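Local coordinates for protein dipeptide Epimerase (Enterococcus faecalis, PDB 3KUM) that belongs to the mandelate racemase/muconate lactonizing enzyme family of the enolase superfamily, pairing a capping N-terminal domain with a TIM-barrel domain, at residues F19-G24 with I52-E57. Sequence-based numbering, arbitrary orientation.
With TYR (tyrosine), chain J; ARG (arginine), chain I.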
ATOM      1  N   PHE A  19      22.762  22.327  13.941  1.00 51.96           N
ATOM      2  CA  PHE A  19      22.905  21.424  12.804  1.00 51.65           C
ATOM      3  C   PHE A  19      22.925  22.199  11.491  1.00 50.74           C
ATOM      4  O   PHE A  19      22.084  23.072  11.261  1.00 50.67           O
ATOM      5  CB  PHE A  19      21.752  20.412  12.818  1.00 53.74           C
ATOM      6  CG  PHE A  19      21.829  19.376  11.732  1.00 55.89           C
ATOM      7  CD1 PHE A  19      22.926  18.522  11.638  1.00 56.67           C
ATOM      8  CD2 PHE A  19      20.789  19.237  10.815  1.00 55.86           C
ATOM      9  CE1 PHE A  19      22.987  17.542  10.646  1.00 58.29           C
ATOM     10  CE2 PHE A  19      20.838  18.261   9.820  1.00 58.38           C
ATOM     11  CZ  PHE A  19      21.939  17.411   9.734  1.00 57.98           C
ATOM     12  N   THR A  20      23.883  21.872  10.626  1.00 48.82           N
ATOM     13  CA  THR A  20      24.016  22.558   9.347  1.00 46.73           C
ATOM     14  C   THR A  20      24.074  21.638   8.123  1.00 45.30           C
ATOM     15  O   THR A  20      24.782  20.629   8.118  1.00 44.47           O
ATOM     16  CB  THR A  20      25.288  23.448   9.338  1.00 48.38           C
ATOM     17  OG1 THR A  20      25.200  24.420  10.387  1.00 47.86           O
ATOM     18  CG2 THR A  20      25.438  24.161   7.997  1.00 47.86           C
ATOM     19  N   ILE A  21      23.323  22.007   7.087  1.00 43.02           N
ATOM     20  CA  ILE A  21      23.295  21.267   5.830  1.00 41.79           C
ATOM     21  C   ILE A  21      23.351  22.297   4.706  1.00 41.91           C
ATOM     22  O   ILE A  21      23.314  23.502   4.963  1.00 40.52           O
ATOM     23  CB  ILE A  21      22.010  20.404   5.679  1.00 43.74           C
ATOM     24  CG1 ILE A  21      20.777  21.296   5.502  1.00 43.76           C
ATOM     25  CG2 ILE A  21      21.844  19.507   6.901  1.00 42.61           C
ATOM     26  CD1 ILE A  21      19.516  20.516   5.140  1.00 44.50           C
ATOM     27  N   ALA A  22      23.433  21.830   3.467  1.00 40.67           N
ATOM     28  CA  ALA A  22      23.521  22.730   2.325  1.00 42.22           C
ATOM     29  C   ALA A  22      22.379  23.743   2.238  1.00 44.29           C
ATOM     30  O   ALA A  22      22.569  24.851   1.732  1.00 45.38           O
ATOM     31  CB  ALA A  22      23.587  21.918   1.040  1.00 41.50           C
ATOM     32  N   LEU A  23      21.203  23.370   2.741  1.00 44.58           N
ATOM     33  CA  LEU A  23      20.024  24.233   2.676  1.00 44.67           C
ATOM     34  C   LEU A  23      19.887  25.281   3.776  1.00 44.17           C
ATOM     35  O   LEU A  23      19.151  26.257   3.611  1.00 44.60           O
ATOM     36  CB  LEU A  23      18.758  23.368   2.634  1.00 44.57           C
ATOM     37  CG  LEU A  23      18.704  22.374   1.470  1.00 44.33           C
ATOM     38  CD1 LEU A  23      17.495  21.463   1.621  1.00 44.71           C
ATOM     39  CD2 LEU A  23      18.652  23.126   0.152  1.00 43.63           C
ATOM     40  N   GLY A  24      20.579  25.085   4.894  1.00 43.07           N
ATOM     41  CA  GLY A  24      20.492  26.044   5.981  1.00 45.18           C
ATOM     42  C   GLY A  24      20.908  25.467   7.319  1.00 46.48           C
ATOM     43  O   GLY A  24      21.488  24.381   7.386  1.00 47.77           O
ATOM     44  N   ILE A  52      10.920  24.669   7.114  1.00 32.09           N
ATOM     45  CA  ILE A  52      10.790  25.750   6.157  1.00 32.85           C
ATOM     46  C   ILE A  52      11.677  25.628   4.919  1.00 33.19           C
ATOM     47  O   ILE A  52      11.212  25.898   3.808  1.00 30.25           O
ATOM     48  CB  ILE A  52      11.016  27.116   6.830  1.00 34.59           C
ATOM     49  CG1 ILE A  52      10.607  28.230   5.864  1.00 36.57           C
ATOM     50  CG2 ILE A  52      12.469  27.260   7.260  1.00 34.30           C
ATOM     51  CD1 ILE A  52      10.486  29.598   6.514  1.00 37.15           C
ATOM     52  N   PHE A  53      12.938  25.220   5.081  1.00 34.51           N
ATOM     53  CA  PHE A  53      13.793  25.097   3.903  1.00 35.96           C
ATOM     54  C   PHE A  53      13.762  23.743   3.197  1.00 37.90           C
ATOM     55  O   PHE A  53      14.548  23.500   2.287  1.00 40.06           O
ATOM     56  CB  PHE A  53      15.249  25.520   4.198  1.00 38.40           C
ATOM     57  CG  PHE A  53      15.906  24.789   5.331  1.00 37.93           C
ATOM     58  CD1 PHE A  53      16.391  25.494   6.427  1.00 40.07           C
ATOM     59  CD2 PHE A  53      16.105  23.414   5.279  1.00 40.45           C
ATOM     60  CE1 PHE A  53      17.073  24.841   7.455  1.00 42.27           C
ATOM     61  CE2 PHE A  53      16.785  22.748   6.301  1.00 40.87           C
ATOM     62  CZ  PHE A  53      17.272  23.464   7.392  1.00 41.18           C
ATOM     63  N   ILE A  54      12.839  22.872   3.600  1.00 37.92           N
ATOM     64  CA  ILE A  54      12.686  21.563   2.960  1.00 36.39           C
ATOM     65  C   ILE A  54      11.314  21.518   2.278  1.00 36.02           C
ATOM     66  O   ILE A  54      11.204  21.269   1.075  1.00 35.79           O
ATOM     67  CB  ILE A  54      12.719  20.397   3.979  1.00 36.87           C
ATOM     68  CG1 ILE A  54      14.023  20.405   4.779  1.00 37.92           C
ATOM     69  CG2 ILE A  54      12.561  19.069   3.239  1.00 37.22           C
ATOM     70  CD1 ILE A  54      15.240  19.964   3.987  1.00 41.76           C
ATOM     71  N   THR A  55      10.272  21.790   3.059  1.00 35.49           N
ATOM     72  CA  THR A  55       8.900  21.743   2.565  1.00 35.59           C
ATOM     73  C   THR A  55       8.203  23.092   2.481  1.00 35.36           C
ATOM     74  O   THR A  55       7.158  23.210   1.843  1.00 35.33           O
ATOM     75  CB  THR A  55       8.036  20.849   3.463  1.00 35.36           C
ATOM     76  OG1 THR A  55       7.911  21.458   4.754  1.00 35.27           O
ATOM     77  CG2 THR A  55       8.669  19.492   3.625  1.00 34.37           C
ATOM     78  N   GLY A  56       8.768  24.102   3.136  1.00 35.54           N
ATOM     79  CA  GLY A  56       8.158  25.421   3.121  1.00 33.90           C
ATOM     80  C   GLY A  56       7.175  25.599   4.267  1.00 35.04           C
ATOM     81  O   GLY A  56       6.693  26.702   4.533  1.00 33.28           O
ATOM     82  N   GLU A  57       6.868  24.506   4.952  1.00 35.24           N
ATOM     83  CA  GLU A  57       5.946  24.556   6.073  1.00 35.70           C
ATOM     84  C   GLU A  57       6.551  25.232   7.293  1.00 35.69           C
ATOM     85  O   GLU A  57       7.748  25.089   7.580  1.00 34.82           O
ATOM     86  CB  GLU A  57       5.506  23.152   6.451  1.00 37.39           C
ATOM     87  CG  GLU A  57       4.561  22.536   5.452  1.00 42.11           C
ATOM     88  CD  GLU A  57       4.308  21.094   5.767  1.00 43.12           C
ATOM     89  OE1 GLU A  57       5.292  20.322   5.741  1.00 46.11           O
ATOM     90  OE2 GLU A  57       3.143  20.739   6.048  1.00 41.52           O
TER
HETATM   91  N   TYR J 356      17.139  15.406   7.470  1.00 45.15           N
HETATM   92  CA  TYR J 356      17.096  16.069   6.172  1.00 44.18           C
HETATM   93  C   TYR J 356      17.679  15.225   5.041  1.00 43.88           C
HETATM   94  O   TYR J 356      17.789  13.988   5.207  1.00 41.00           O
HETATM   95  CB  TYR J 356      17.839  17.401   6.250  1.00 43.75           C
HETATM   96  CG  TYR J 356      17.206  18.396   7.191  1.00 43.83           C
HETATM   97  CD1 TYR J 356      17.999  19.228   7.976  1.00 43.86           C
HETATM   98  CD2 TYR J 356      15.815  18.513   7.295  1.00 44.06           C
HETATM   99  CE1 TYR J 356      17.434  20.152   8.841  1.00 42.71           C
HETATM  100  CE2 TYR J 356      15.234  19.437   8.166  1.00 42.66           C
HETATM  101  CZ  TYR J 356      16.056  20.253   8.938  1.00 43.35           C
HETATM  102  OH  TYR J 356      15.523  21.157   9.827  1.00 41.59           O
HETATM  103  OXT TYR J 356      17.999  15.825   3.989  1.00 45.53           O
HETATM  104  N   ARG I 355      19.136  13.094   9.429  1.00 46.95           N
HETATM  105  CA  ARG I 355      18.157  14.223   9.322  1.00 47.08           C
HETATM  106  C   ARG I 355      18.259  14.873   7.948  1.00 46.26           C
HETATM  107  O   ARG I 355      19.333  14.897   7.338  1.00 45.12           O
HETATM  108  CB  ARG I 355      18.448  15.280  10.388  1.00 48.72           C
HETATM  109  CG  ARG I 355      18.718  14.724  11.758  1.00 49.37           C
HETATM  110  CD  ARG I 355      19.472  15.742  12.578  1.00 52.32           C
HETATM  111  NE  ARG I 355      20.148  15.133  13.715  1.00 55.98           N
HETATM  112  CZ  ARG I 355      21.115  15.725  14.406  1.00 56.83           C
HETATM  113  NH1 ARG I 355      21.519  16.945  14.071  1.00 56.06           N
HETATM  114  NH2 ARG I 355      21.677  15.102  15.432  1.00 59.03           N
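Phe53 lays one face of its ring against the turn at Leu23-Gly24: Leu23 C and Gly24 N both sit about 4.3 Å above its plane, over the ring centre. With chi1 at 56°, Phe53 CG is tucked over its own backbone, and the ring, on a CB already directed at the turn, lies flat against it. Leu23 CB touches the same ring at Phe53 CD2 (3.7 Å), and Ile21 CD1 reaches Phe53 CE2 at 3.7 Å, obliquely. The tight part continues where Leu23 CD1 meets Ile54 CD1 at 3.6 Å, the two side chains crossing at about a right angle. No hydrogen bond links the segments, so apolar packing carries the contact. Residues 21-24 have their own support: a type I beta turn, closed by backbone bonds in both directions between Ile21 and Gly24, presents Leu23 and the Gly24 backbone to the ring.

The bound tyrosine completes the apolar cluster. Ile21 CD1 lies 3.5 Å from CD1 of the bound tyrosine and Ile54 CG1 3.6 Å from its CD2, both from the same side of the ligand ring, while the ligand's CE1 lies at the edge of the Phe53 ring. Bound arginine instead lies over a face of Phe19, with CD 3.9 Å above the plane.

By contrast, the outer side is looser: Ile21 and Ile54 are buried, whereas Leu23, Phe53 and Gly24 remain partly exposed. The 52-57 loop is braced internally, an ST turn joining Glu57 N to Thr55 OG1. Both segments belong to the N-terminal domain, the first at the end of strand 3-21 and the second in the loop between strand 43-48 and helix 59-72; Ile21 and Phe19 also touch Lys161 on barrel strand 157-161, placing the contact over the barrel at the ligand pocket.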